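Local coordinates for protein 6-phosphogluconate dehydrogenase, NAD-binding (PDB 6SMT) that probably reduces imines S-selectively with NADPH, the cofactor seen bound between the two subunits of its dimer, at residues S26-D31 / D157-L162; T9-T14 / A32-T37; S243-V248 / Y271-V276; D232-A237 / I285-S290. All coordinates share one frame; numbering follows the deposited sequence.

Interaction 1 of 4, residues S26-D31 / D157-L162; sequences SRALLD and DTLGQL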
loop_
_atom_site.group_PDB
_atom_site.type_symbol
_atom_site.label_atom_id
_atom_site.label_comp_id
_atom_site.label_asym_id
_atom_site.label_seq_id
_atom_site.Cartn_x
_atom_site.Cartn_y
_atom_site.Cartn_z
ATOM N N SER B 26 26.016 11.631 1.866
ATOM C CA SER B 26 27.357 12.229 1.654
ATOM C C SER B 26 27.435 12.929 0.308
ATOM O O SER B 26 27.935 14.074 0.256
ATOM C CB SER B 26 28.399 11.162 1.743
ATOM O OG SER B 26 28.473 10.539 3.005
ATOM N N ARG B 27 26.885 12.338 -0.743
ATOM C CA ARG B 27 26.882 13.011 -2.065
ATOM C C ARG B 27 26.076 14.275 -2.003
ATOM O O ARG B 27 26.460 15.304 -2.574
ATOM C CB ARG B 27 26.316 12.128 -3.171
ATOM C CG ARG B 27 27.226 10.973 -3.543
ATOM C CD ARG B 27 26.688 10.285 -4.814
ATOM N NE ARG B 27 25.297 9.806 -4.779
ATOM C CZ ARG B 27 24.925 8.601 -4.309
ATOM N NH1 ARG B 27 25.818 7.800 -3.774
ATOM N NH2 ARG B 27 23.653 8.312 -4.250
ATOM N N ALA B 28 24.924 14.278 -1.355
ATOM C CA ALA B 28 24.097 15.494 -1.332
ATOM C C ALA B 28 24.838 16.589 -0.560
ATOM O O ALA B 28 24.713 17.802 -0.961
ATOM C CB ALA B 28 22.745 15.198 -0.705
ATOM N N LEU B 29 25.483 16.285 0.563
ATOM C CA LEU B 29 26.174 17.284 1.377
ATOM C C LEU B 29 27.379 17.793 0.564
ATOM O O LEU B 29 27.610 19.037 0.588
ATOM C CB LEU B 29 26.620 16.670 2.690
ATOM C CG LEU B 29 25.464 16.263 3.607
ATOM C CD1 LEU B 29 25.986 15.301 4.649
ATOM C CD2 LEU B 29 24.762 17.496 4.185
ATOM N N LEU B 30 28.054 16.919 -0.163
ATOM C CA LEU B 30 29.190 17.406 -0.992
ATOM C C LEU B 30 28.674 18.273 -2.117
ATOM O O LEU B 30 29.332 19.333 -2.443
ATOM C CB LEU B 30 29.961 16.222 -1.555
ATOM C CG LEU B 30 30.854 15.473 -0.594
ATOM C CD1 LEU B 30 31.254 14.135 -1.242
ATOM C CD2 LEU B 30 32.097 16.271 -0.257
ATOM N N ASP B 31 27.581 17.885 -2.732
ATOM C CA ASP B 31 27.064 18.671 -3.861
ATOM C C ASP B 31 26.640 20.043 -3.375
ATOM O O ASP B 31 26.763 20.980 -4.242
ATOM C CB ASP B 31 25.867 17.959 -4.454
ATOM C CG ASP B 31 26.127 16.733 -5.227
ATOM O OD1 ASP B 31 27.300 16.420 -5.560
ATOM O OD2 ASP B 31 25.093 16.029 -5.572
ATOM N N ASP B 157 18.729 21.202 5.464
ATOM C CA ASP B 157 17.773 21.501 4.366
ATOM C C ASP B 157 18.321 21.106 3.003
ATOM O O ASP B 157 17.495 20.893 2.125
ATOM C CB ASP B 157 17.536 23.008 4.275
ATOM C CG ASP B 157 16.445 23.560 5.164
ATOM O OD1 ASP B 157 15.503 22.786 5.493
ATOM O OD2 ASP B 157 16.556 24.753 5.557
ATOM N N THR B 158 19.644 20.889 2.871
ATOM C CA THR B 158 20.205 20.433 1.600
ATOM C C THR B 158 19.816 18.962 1.358
ATOM O O THR B 158 19.909 18.526 0.221
ATOM C CB THR B 158 21.734 20.594 1.554
ATOM O OG1 THR B 158 22.388 19.726 2.456
ATOM C CG2 THR B 158 22.201 21.963 1.966
ATOM N N LEU B 159 19.322 18.238 2.366
ATOM C CA LEU B 159 19.043 16.794 2.143
ATOM C C LEU B 159 17.623 16.569 1.645
ATOM O O LEU B 159 17.343 15.527 1.011
ATOM C CB LEU B 159 19.221 16.086 3.475
ATOM C CG LEU B 159 20.603 16.134 4.112
ATOM C CD1 LEU B 159 20.541 15.530 5.476
ATOM C CD2 LEU B 159 21.590 15.494 3.104
ATOM N N GLY B 160 16.714 17.496 1.935
ATOM C CA GLY B 160 15.293 17.222 1.673
ATOM C C GLY B 160 14.373 18.131 2.456
ATOM O O GLY B 160 14.835 19.079 3.093
ATOM N N GLN B 161 13.094 17.917 2.363
ATOM C CA GLN B 161 12.104 18.581 3.192
ATOM C C GLN B 161 12.165 18.023 4.608
ATOM O O GLN B 161 12.323 16.792 4.760
ATOM C CB GLN B 161 10.675 18.406 2.660
ATOM C CG GLN B 161 10.581 18.942 1.239
ATOM C CD GLN B 161 9.188 19.292 0.802
ATOM O OE1 GLN B 161 8.501 20.072 1.479
ATOM N NE2 GLN B 161 8.839 18.805 -0.378
ATOM N N LEU B 162 12.268 18.918 5.567
ATOM C CA LEU B 162 12.453 18.545 6.973
ATOM C C LEU B 162 11.219 18.811 7.790
ATOM O O LEU B 162 10.467 19.809 7.571
ATOM C CB LEU B 162 13.627 19.342 7.539
ATOM C CG LEU B 162 14.877 19.472 6.703
ATOM C CD1 LEU B 162 15.843 20.337 7.492
ATOM C CD2 LEU B 162 15.473 18.148 6.308
#

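Interaction 2 of 4, residues T9-T14 / A32-T37; sequences TTPTVT and AGHTVT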
loop_
_atom_site.group_PDB
_atom_site.type_symbol
_atom_site.label_atom_id
_atom_site.label_comp_id
_atom_site.label_asym_id
_atom_site.label_seq_id
_atom_site.Cartn_x
_atom_site.Cartn_y
_atom_site.Cartn_z
ATOM N N THR B 9 33.027 29.879 8.551
ATOM C CA THR B 9 31.760 29.979 7.783
ATOM C C THR B 9 31.342 28.552 7.348
ATOM O O THR B 9 30.198 28.132 7.681
ATOM C CB THR B 9 31.904 30.988 6.624
ATOM N N THR B 10 32.210 27.813 6.647
ATOM C CA THR B 10 31.753 26.698 5.762
ATOM C C THR B 10 31.367 25.553 6.680
ATOM O O THR B 10 32.197 25.071 7.457
ATOM C CB THR B 10 32.805 26.105 4.830
ATOM O OG1 THR B 10 33.296 27.226 4.107
ATOM C CG2 THR B 10 32.242 25.088 3.865
ATOM N N PRO B 11 30.131 25.083 6.579
ATOM C CA PRO B 11 29.734 24.018 7.501
ATOM C C PRO B 11 30.561 22.742 7.392
ATOM O O PRO B 11 30.885 22.280 6.301
ATOM C CB PRO B 11 28.312 23.694 7.061
ATOM C CG PRO B 11 27.791 24.953 6.372
ATOM C CD PRO B 11 29.015 25.539 5.731
ATOM N N THR B 12 30.747 22.102 8.547
ATOM C CA THR B 12 31.454 20.818 8.633
ATOM C C THR B 12 30.454 19.777 9.059
ATOM O O THR B 12 29.692 20.014 10.012
ATOM C CB THR B 12 32.632 20.851 9.574
ATOM O OG1 THR B 12 32.272 21.349 10.874
ATOM C CG2 THR B 12 33.698 21.729 8.954
ATOM N N VAL B 13 30.392 18.699 8.274
ATOM C CA VAL B 13 29.499 17.534 8.533
ATOM C C VAL B 13 30.302 16.255 8.425
ATOM O O VAL B 13 31.090 16.074 7.507
ATOM C CB VAL B 13 28.285 17.525 7.600
ATOM C CG1 VAL B 13 27.289 16.486 8.090
ATOM C CG2 VAL B 13 27.635 18.909 7.495
ATOM N N THR B 14 30.063 15.340 9.341
ATOM C CA THR B 14 30.590 13.984 9.274
ATOM C C THR B 14 29.438 13.021 9.010
ATOM O O THR B 14 28.362 13.180 9.608
ATOM C CB THR B 14 31.300 13.543 10.540
ATOM O OG1 THR B 14 32.495 14.344 10.599
ATOM C CG2 THR B 14 31.706 12.095 10.555
ATOM N N ALA B 32 26.283 20.253 -2.111
ATOM C CA ALA B 32 25.834 21.528 -1.479
ATOM C C ALA B 32 27.047 22.407 -1.146
ATOM O O ALA B 32 26.846 23.517 -0.578
ATOM C CB ALA B 32 24.990 21.301 -0.252
ATOM N N GLY B 33 28.242 21.851 -1.259
ATOM C CA GLY B 33 29.477 22.614 -0.884
ATOM C C GLY B 33 29.947 22.490 0.529
ATOM O O GLY B 33 30.793 23.283 1.053
ATOM N N HIS B 34 29.401 21.559 1.303
ATOM C CA HIS B 34 29.850 21.389 2.670
ATOM C C HIS B 34 31.191 20.675 2.706
ATOM O O HIS B 34 31.564 19.977 1.767
ATOM C CB HIS B 34 28.786 20.598 3.492
ATOM C CG HIS B 34 27.442 21.243 3.467
ATOM N ND1 HIS B 34 27.207 22.592 3.367
ATOM C CD2 HIS B 34 26.213 20.673 3.462
ATOM C CE1 HIS B 34 25.883 22.806 3.410
ATOM N NE2 HIS B 34 25.290 21.661 3.422
ATOM N N THR B 35 31.844 20.805 3.848
ATOM C CA THR B 35 33.077 20.104 4.155
ATOM C C THR B 35 32.684 18.806 4.830
ATOM O O THR B 35 32.309 18.857 6.020
ATOM C CB THR B 35 34.058 20.923 4.996
ATOM O OG1 THR B 35 34.332 22.102 4.235
ATOM C CG2 THR B 35 35.296 20.156 5.326
ATOM N N VAL B 36 32.780 17.718 4.077
ATOM C CA VAL B 36 32.236 16.413 4.486
ATOM C C VAL B 36 33.361 15.510 4.850
ATOM O O VAL B 36 34.242 15.292 3.998
ATOM C CB VAL B 36 31.297 15.833 3.425
ATOM C CG1 VAL B 36 30.711 14.538 3.895
ATOM C CG2 VAL B 36 30.194 16.848 3.074
ATOM N N THR B 37 33.285 14.926 6.043
ATOM C CA THR B 37 34.177 13.835 6.449
ATOM C C THR B 37 33.349 12.576 6.506
ATOM O O THR B 37 32.266 12.593 7.107
ATOM C CB THR B 37 34.849 14.159 7.784
ATOM O OG1 THR B 37 35.630 15.358 7.648
ATOM C CG2 THR B 37 35.701 13.047 8.347
HETATM O O HOH W 1 34.916 23.980 6.379
#

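Interaction 3 of 4, residues S243-V248 / Y271-V276; sequences SVASSV and YVDATV. With NDP (NADPH dihydro-nicotinamide-adenine-dinucleotide phosphate), chain F.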
loop_
_atom_site.group_PDB
_atom_site.type_symbol
_atom_site.label_atom_id
_atom_site.label_comp_id
_atom_site.label_asym_id
_atom_site.label_seq_id
_atom_site.Cartn_x
_atom_site.Cartn_y
_atom_site.Cartn_z
ATOM N N SER B 243 -18.704 -7.080 2.416
ATOM C CA SER B 243 -18.246 -7.243 1.035
ATOM C C SER B 243 -16.799 -7.702 0.999
ATOM O O SER B 243 -16.427 -8.602 0.217
ATOM C CB SER B 243 -18.500 -5.916 0.267
ATOM O OG SER B 243 -18.208 -6.115 -1.129
ATOM N N VAL B 244 -15.923 -7.065 1.786
ATOM C CA VAL B 244 -14.507 -7.492 1.775
ATOM C C VAL B 244 -14.353 -8.850 2.405
ATOM O O VAL B 244 -13.434 -9.561 2.039
ATOM C CB VAL B 244 -13.541 -6.440 2.298
ATOM C CG1 VAL B 244 -13.692 -6.217 3.676
ATOM C CG2 VAL B 244 -12.101 -6.800 1.959
ATOM N N ALA B 245 -15.255 -9.218 3.318
ATOM C CA ALA B 245 -15.162 -10.597 3.853
ATOM C C ALA B 245 -15.287 -11.631 2.753
ATOM O O ALA B 245 -14.624 -12.703 2.773
ATOM C CB ALA B 245 -16.228 -10.813 4.909
ATOM N N SER B 246 -16.148 -11.372 1.758
ATOM C CA SER B 246 -16.262 -12.237 0.610
ATOM C C SER B 246 -15.042 -12.111 -0.287
ATOM O O SER B 246 -14.417 -13.086 -0.688
ATOM C CB SER B 246 -17.489 -11.821 -0.170
ATOM O OG SER B 246 -17.546 -12.525 -1.377
ATOM N N SER B 247 -14.628 -10.864 -0.556
ATOM C CA SER B 247 -13.520 -10.635 -1.478
ATOM C C SER B 247 -12.214 -11.279 -1.033
ATOM O O SER B 247 -11.509 -11.944 -1.811
ATOM C CB SER B 247 -13.360 -9.133 -1.709
ATOM O OG SER B 247 -12.363 -8.964 -2.740
ATOM N N VAL B 248 -11.876 -11.097 0.236
ATOM C CA VAL B 248 -10.584 -11.599 0.728
ATOM C C VAL B 248 -10.509 -13.127 0.602
ATOM O O VAL B 248 -9.403 -13.624 0.304
ATOM C CB VAL B 248 -10.297 -11.113 2.160
ATOM C CG1 VAL B 248 -11.172 -11.802 3.189
ATOM C CG2 VAL B 248 -8.807 -11.217 2.487
ATOM N N TYR B 271 -9.080 -10.323 10.874
ATOM C CA TYR B 271 -9.622 -9.087 11.382
ATOM C C TYR B 271 -11.011 -8.827 10.781
ATOM O O TYR B 271 -11.898 -8.337 11.447
ATOM C CB TYR B 271 -8.713 -7.897 11.096
ATOM C CG TYR B 271 -7.269 -8.087 11.478
ATOM C CD1 TYR B 271 -6.848 -8.640 12.680
ATOM C CD2 TYR B 271 -6.272 -7.707 10.616
ATOM C CE1 TYR B 271 -5.494 -8.822 12.964
ATOM C CE2 TYR B 271 -4.926 -7.830 10.898
ATOM C CZ TYR B 271 -4.533 -8.419 12.089
ATOM O OH TYR B 271 -3.193 -8.579 12.359
ATOM N N VAL B 272 -11.118 -8.997 9.466
ATOM C CA VAL B 272 -12.411 -8.812 8.769
ATOM C C VAL B 272 -13.492 -9.721 9.358
ATOM O O VAL B 272 -14.559 -9.230 9.696
ATOM C CB VAL B 272 -12.196 -9.042 7.265
ATOM C CG1 VAL B 272 -13.545 -9.063 6.572
ATOM C CG2 VAL B 272 -11.305 -7.988 6.671
ATOM N N ASP B 273 -13.162 -10.977 9.533
ATOM C CA ASP B 273 -14.142 -11.924 10.060
ATOM C C ASP B 273 -14.503 -11.537 11.509
ATOM O O ASP B 273 -15.680 -11.743 11.879
ATOM C CB ASP B 273 -13.619 -13.331 9.960
ATOM C CG ASP B 273 -13.598 -13.921 8.572
ATOM O OD1 ASP B 273 -14.232 -13.284 7.665
ATOM O OD2 ASP B 273 -12.990 -15.031 8.428
ATOM N N ALA B 274 -13.544 -11.149 12.316
ATOM C CA ALA B 274 -13.878 -10.724 13.673
ATOM C C ALA B 274 -14.788 -9.516 13.671
ATOM O O ALA B 274 -15.668 -9.392 14.502
ATOM C CB ALA B 274 -12.620 -10.476 14.393
ATOM N N THR B 275 -14.635 -8.591 12.683
ATOM C CA THR B 275 -15.478 -7.428 12.612
ATOM C C THR B 275 -16.926 -7.830 12.247
ATOM O O THR B 275 -17.873 -7.260 12.782
ATOM C CB THR B 275 -14.896 -6.476 11.553
ATOM O OG1 THR B 275 -13.560 -6.106 11.920
ATOM C CG2 THR B 275 -15.669 -5.187 11.437
ATOM N N VAL B 276 -17.088 -8.758 11.328
ATOM C CA VAL B 276 -18.413 -9.323 10.982
ATOM C C VAL B 276 -18.995 -9.937 12.257
ATOM O O VAL B 276 -20.195 -9.672 12.566
ATOM C CB VAL B 276 -18.297 -10.341 9.853
ATOM C CG1 VAL B 276 -19.629 -11.078 9.624
ATOM C CG2 VAL B 276 -17.854 -9.629 8.590
HETATM P PA NDP F . -21.670 -5.609 -1.959
HETATM O O1A NDP F . -20.448 -6.242 -2.460
HETATM O O2A NDP F . -21.852 -5.382 -0.500
HETATM O O5B NDP F . -22.888 -6.441 -2.481
HETATM C C5B NDP F . -24.249 -6.062 -2.075
HETATM C C4B NDP F . -25.206 -6.359 -3.187
HETATM O O4B NDP F . -25.219 -7.789 -3.481
HETATM C C3B NDP F . -26.661 -5.987 -2.817
HETATM O O3B NDP F . -27.339 -5.599 -4.000
HETATM C C2B NDP F . -27.175 -7.315 -2.284
HETATM O O2B NDP F . -28.568 -7.468 -2.263
HETATM C C1B NDP F . -26.550 -8.227 -3.330
HETATM N N9A NDP F . -26.549 -9.635 -2.986
HETATM C C8A NDP F . -25.831 -10.259 -1.982
HETATM N N7A NDP F . -26.089 -11.560 -1.911
HETATM C C5A NDP F . -27.081 -11.774 -2.831
HETATM C C6A NDP F . -27.826 -12.908 -3.250
HETATM N N6A NDP F . -27.613 -14.134 -2.754
HETATM N N1A NDP F . -28.769 -12.738 -4.185
HETATM C C2A NDP F . -28.977 -11.519 -4.702
HETATM N N3A NDP F . -28.303 -10.401 -4.445
HETATM C C4A NDP F . -27.390 -10.582 -3.502
HETATM O O3 NDP F . -22.000 -4.199 -2.685
HETATM P PN NDP F . -21.218 -3.102 -3.503
HETATM O O1N NDP F . -22.246 -2.320 -4.212
HETATM O O2N NDP F . -20.306 -2.426 -2.561
HETATM O O5D NDP F . -20.291 -3.899 -4.480
HETATM C C5D NDP F . -20.851 -4.712 -5.552
HETATM C C4D NDP F . -19.702 -5.338 -6.296
HETATM O O4D NDP F . -18.891 -4.267 -6.866
HETATM C C3D NDP F . -18.761 -6.181 -5.447
HETATM O O3D NDP F . -18.427 -7.400 -6.112
HETATM C C2D NDP F . -17.582 -5.269 -5.195
HETATM O O2D NDP F . -16.342 -5.940 -4.994
HETATM C C1D NDP F . -17.558 -4.456 -6.498
HETATM N N1N NDP F . -16.908 -3.142 -6.312
HETATM C C2N NDP F . -17.357 -2.272 -5.355
HETATM C C3N NDP F . -16.738 -1.068 -5.142
HETATM C C7N NDP F . -17.198 -0.167 -4.088
HETATM O O7N NDP F . -16.519 0.886 -3.941
HETATM N N7N NDP F . -18.274 -0.350 -3.344
HETATM C C4N NDP F . -15.538 -0.734 -5.919
HETATM C C5N NDP F . -15.190 -1.658 -6.931
HETATM C C6N NDP F . -15.850 -2.789 -7.110
HETATM P P2B NDP F . -29.366 -6.839 -0.972
HETATM O O1X NDP F . -29.414 -5.330 -1.167
HETATM O O2X NDP F . -30.691 -7.486 -1.063
HETATM O O3X NDP F . -28.595 -7.229 0.286
#

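Interaction 4 of 4, residues D232-A237 / I285-S290; sequences DRHSDA and ISRIAS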
loop_
_atom_site.group_PDB
_atom_site.type_symbol
_atom_site.label_atom_id
_atom_site.label_comp_id
_atom_site.label_asym_id
_atom_site.label_seq_id
_atom_site.Cartn_x
_atom_site.Cartn_y
_atom_site.Cartn_z
ATOM N N ASP B 232 -14.991 8.233 14.999
ATOM C CA ASP B 232 -15.700 7.005 15.387
ATOM C C ASP B 232 -16.970 6.892 14.560
ATOM O O ASP B 232 -18.038 6.696 15.120
ATOM C CB ASP B 232 -16.075 6.983 16.881
ATOM C CG ASP B 232 -16.443 5.596 17.406
ATOM O OD1 ASP B 232 -16.084 4.600 16.754
ATOM O OD2 ASP B 232 -17.133 5.526 18.465
ATOM N N ARG B 233 -16.874 7.032 13.235
ATOM C CA ARG B 233 -18.025 7.129 12.334
ATOM C C ARG B 233 -17.809 6.051 11.254
ATOM O O ARG B 233 -17.060 6.332 10.312
ATOM C CB ARG B 233 -18.162 8.513 11.695
ATOM C CG ARG B 233 -19.403 8.609 10.840
ATOM C CD ARG B 233 -19.466 9.874 10.060
ATOM N NE ARG B 233 -18.566 9.902 8.931
ATOM C CZ ARG B 233 -18.847 9.436 7.727
ATOM N NH1 ARG B 233 -20.056 8.909 7.401
ATOM N NH2 ARG B 233 -17.930 9.622 6.815
ATOM N N HIS B 234 -18.443 4.894 11.411
ATOM C CA HIS B 234 -18.255 3.739 10.508
ATOM C C HIS B 234 -19.528 3.425 9.741
ATOM O O HIS B 234 -19.554 2.405 9.060
ATOM C CB HIS B 234 -17.703 2.575 11.308
ATOM C CG HIS B 234 -16.450 2.943 12.044
ATOM N ND1 HIS B 234 -15.271 3.098 11.425
ATOM C CD2 HIS B 234 -16.260 3.273 13.339
ATOM C CE1 HIS B 234 -14.343 3.413 12.308
ATOM N NE2 HIS B 234 -14.914 3.546 13.499
ATOM N N SER B 235 -20.551 4.252 9.840
ATOM C CA SER B 235 -21.824 4.030 9.148
ATOM C C SER B 235 -21.881 4.662 7.755
ATOM O O SER B 235 -20.908 5.257 7.300
ATOM C CB SER B 235 -22.935 4.618 10.049
ATOM O OG SER B 235 -22.540 5.930 10.458
ATOM N N ASP B 236 -22.998 4.475 7.032
ATOM C CA ASP B 236 -23.181 5.012 5.656
ATOM C C ASP B 236 -21.978 4.593 4.791
ATOM O O ASP B 236 -21.382 5.402 4.137
ATOM C CB ASP B 236 -23.365 6.516 5.657
ATOM C CG ASP B 236 -24.623 6.918 6.467
ATOM O OD1 ASP B 236 -25.671 6.327 6.209
ATOM O OD2 ASP B 236 -24.523 7.775 7.425
ATOM N N ALA B 237 -21.742 3.278 4.770
ATOM C CA ALA B 237 -20.605 2.709 4.036
ATOM C C ALA B 237 -20.786 2.798 2.536
ATOM O O ALA B 237 -21.913 2.535 2.076
ATOM C CB ALA B 237 -20.428 1.248 4.363
ATOM N N ILE B 285 -15.133 -0.139 5.873
ATOM C CA ILE B 285 -13.897 -0.870 6.141
ATOM C C ILE B 285 -13.007 -0.155 7.129
ATOM O O ILE B 285 -12.095 -0.788 7.693
ATOM C CB ILE B 285 -13.264 -1.276 4.752
ATOM C CG1 ILE B 285 -13.116 -0.113 3.814
ATOM C CG2 ILE B 285 -14.088 -2.375 4.037
ATOM C CD1 ILE B 285 -12.036 0.790 4.245
ATOM N N SER B 286 -13.247 1.105 7.504
ATOM C CA SER B 286 -12.604 1.831 8.604
ATOM C C SER B 286 -12.757 1.135 9.959
ATOM O O SER B 286 -11.948 1.266 10.838
ATOM C CB SER B 286 -13.144 3.236 8.659
ATOM O OG SER B 286 -14.573 3.198 8.747
ATOM N N ARG B 287 -13.760 0.301 10.135
ATOM C CA ARG B 287 -13.981 -0.406 11.401
ATOM C C ARG B 287 -13.009 -1.551 11.571
ATOM O O ARG B 287 -12.818 -1.995 12.698
ATOM C CB ARG B 287 -15.389 -0.991 11.348
ATOM C CG ARG B 287 -15.835 -1.769 12.561
ATOM C CD ARG B 287 -16.057 -0.944 13.754
ATOM N NE ARG B 287 -17.357 -0.330 13.743
ATOM C CZ ARG B 287 -17.922 0.341 14.763
ATOM N NH1 ARG B 287 -17.218 0.613 15.862
ATOM N NH2 ARG B 287 -19.161 0.793 14.609
ATOM N N ILE B 288 -12.444 -2.119 10.511
ATOM C CA ILE B 288 -11.732 -3.440 10.588
ATOM C C ILE B 288 -10.600 -3.362 11.606
ATOM O O ILE B 288 -10.358 -4.353 12.346
ATOM C CB ILE B 288 -11.271 -3.886 9.198
ATOM C CG1 ILE B 288 -12.464 -4.248 8.302
ATOM C CG2 ILE B 288 -10.308 -5.098 9.288
ATOM C CD1 ILE B 288 -12.089 -4.273 6.802
ATOM N N ALA B 289 -9.785 -2.328 11.541
ATOM C CA ALA B 289 -8.546 -2.273 12.325
ATOM C C ALA B 289 -8.851 -2.331 13.829
ATOM O O ALA B 289 -7.945 -2.765 14.593
ATOM C CB ALA B 289 -7.790 -1.043 11.951
ATOM N N SER B 290 -10.038 -1.942 14.288
ATOM C CA SER B 290 -10.338 -2.130 15.720
ATOM C C SER B 290 -10.021 -3.557 16.160
ATOM O O SER B 290 -9.534 -3.710 17.309
ATOM C CB SER B 290 -11.776 -1.822 15.995
ATOM O OG SER B 290 -11.992 -0.444 15.705
HETATM O O HOH W 2 -19.170 3.818 15.976
HETATM O O HOH W 3 -18.182 2.390 17.905
#

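Interaction 1 of 4, residues S26-D31 / D157-L162
Mostly methyl groups make this contact, which sets the last turns of helix 20-31 against the turn that leads into strand 161-164. The central atom is CD2 of Leu159. It lies 3.9 Å from Leu29 CD2, and the distance from Leu159 CD2 to Ala28 CB is 4.0 Å, so one methyl rests against two consecutive helix residues. Ala28 CB points toward the turn. The CB of Leu29 does not, and only the end of its side chain comes closer. Both leucines take the same shape, with CG anti to the carbonyl carbon (chi1 -66° for Leu29 and -62° for Leu159) and an extended second torsion, and the two chains cross obliquely. Leu29 CD2 also meets Thr158 OG1 at 3.7 Å, where the side chains cross at about a right angle. In Thr158 the hydroxyl occupies the crowded position between backbone N and carbonyl carbon (chi1 68°). From there it bonds the carbonyl of Val155, one turn back, and CG2 is left beside the backbone N, where the threonine packs on Ala32 and His34. Leu29 further touches Val13 and Val15 of strand 12-16 and Val36 of strand 35-39, which places the contact in the layer between sheet and helix of the Rossmann-type domain. The Leu159 side chain is about 11 Å from the bound NADPH, so the contact is not part of the cofactor site. With 166 Å² buried and the one nearby hydroxyl already engaged at Val155, adhesion here rests on dispersion and on exclusion of water, not on directional bonds.

Interaction 2 of 4, residues T9-T14 / A32-T37
Strands 12-14 and 35-37 run parallel, with 22° between their directions and 4.7 Å between their axes, as neighbours in a beta-alpha-beta unit of the Rossmann-type domain. Three backbone bonds join these segments: Thr35 N to Pro11 O at 3.0 Å, Val13 N to Thr35 O at 3.0 Å, and Thr37 N to Val13 O at 2.9 Å. The N-H...O angles, 164° to 170°, are all nearly straight. Thr35 shows how the side chains fit this frame. Its CB lies 3.7 Å from Pro11 O and also approaches Thr12 CG2, since the two threonines lie side by side on one face of the sheet. OG1, anti to the carbonyl carbon, meets Thr10 CG2 at 3.7 Å and bonds a water 2.9 Å from Thr35 OG1; that water donates to Thr10 O. CG2 points anti to the backbone N, and the side chain also touches Leu55 of strand 55-56. On the same face, Thr12 OG1 bonds Asp68 N, and Thr14 OG1 bonds Ser67 and Ala63. Backbone bonding thus fixes the register, and the hydroxyls of Thr35, Thr12 and Thr14 turn to water or to other parts of the chain.

Interaction 3 of 4, residues S243-V248 / Y271-V276
The tightest point is a methyl pressed onto helix backbone: Val272 CG1 lies 3.5 Å from Ala245 CA, and Val272 CG1 is 3.6 Å from Ala245 CB. So close an approach to the backbone is consistent with alanine's small side chain. The axes of the segments 243-248 and 271-276 come within 9.4 Å of each other, with 146° between their directions, so the helices run roughly antiparallel. Val272 reaches across because CG1 stands anti to its backbone N (chi1 171°). Val244 CG1, in the crowded position between backbone N and carbonyl carbon (chi1 69°), meets the same methyl obliquely, 4.1 Å from Val272 CG1. One turn further on, Val276 CG2 touches the other end of the patch at 4.2 Å from Ala245 CB. Asp273 borders the patch, and its carboxylate pairs with Arg249 through OD1 and with Arg269 through OD2; Arg249 also bonds the carbonyl of Ala245. Ser243 points away from helix 263-280. Its OG, anti to the backbone N, donates to the diphosphate of NADPH with a distance of 2.6 Å from Ser243 OG to O1A of NDP. That cofactor is otherwise held largely by the second subunit, through its Met21, Asn40, Thr42, Lys45 and Ser101, while Ser238 of this chain adds a carbonyl. Trp184 of the second subunit packs on Val244. Helix 241-257 is thus two-sided: an apolar valine-alanine seam faces helix 263-280, while Ser243 supplies a short bond to an anionic phosphate oxygen of a cofactor held between two chains.

Interaction 4 of 4, residues D232-A237 / I285-S290
His234 ND1 is the best-held polar atom across these segments, and one bond grips it: Ser286 OG lies 2.8 Å from His234 ND1 at an angle of 164°, near the ring plane, and either atom could be the donor. The backbone N of Arg287 is also close to ND1 but poorly angled. Ser286 OG gets there from the crowded position between its backbone N and carbonyl carbon (chi1 54°). Arg287 bends at its second and third torsions, which brings one face of the guanidinium against the CD2 corner of the ring. His234 CD2 sits over the guanidinium centre, 3.7 Å from Arg287 CZ, and the two planes are 34° apart. Arg287 NE forms a salt bridge with Asp283, which helps fix the group. Asp232 makes no direct salt bridge with Arg287; water links them instead. One water accepts from Arg287 NH1 at 2.9 Å and probably donates to Asp232 OD1, and a second, held weakly by Arg287 NH2, may donate to Asp232 O. The contact joins a loop to a 3-10 segment of the reductive aminase-like C-terminal domain, where Ile285 touches the bound 2-ethylhexanol and Trp184 of the second subunit. Segment 232-237 leaves helix 204-231 on the way to helix 241-257, while 285-290 packs on Val225 and Arg228 of helix 204-231, Thr275 and His280 of helix 263-280, and Val241 and Val244 of helix 241-257.

From the N terminus, segment 9-14 opens interaction 2, and helix 20-31 supplies 26-31 before 32-37 closes it. Interaction 1 closes only at 157-162, so the two cross along the chain. They also touch, with a probable hydrogen bond between Leu29 O and His34 N, and so tie the first beta-alpha-beta unit to the turn before strand 161-164. In the C-terminal helical domain interaction 3 (243-248 with 271-276) is nested within the loop closed by interaction 4 (232-237 with 285-290); Thr275 against Arg287 and Tyr271 against Ile288 join them. The two pairs lie on opposite sides of the chain's centre, interactions 1 and 3 being about 45 Å apart between centres.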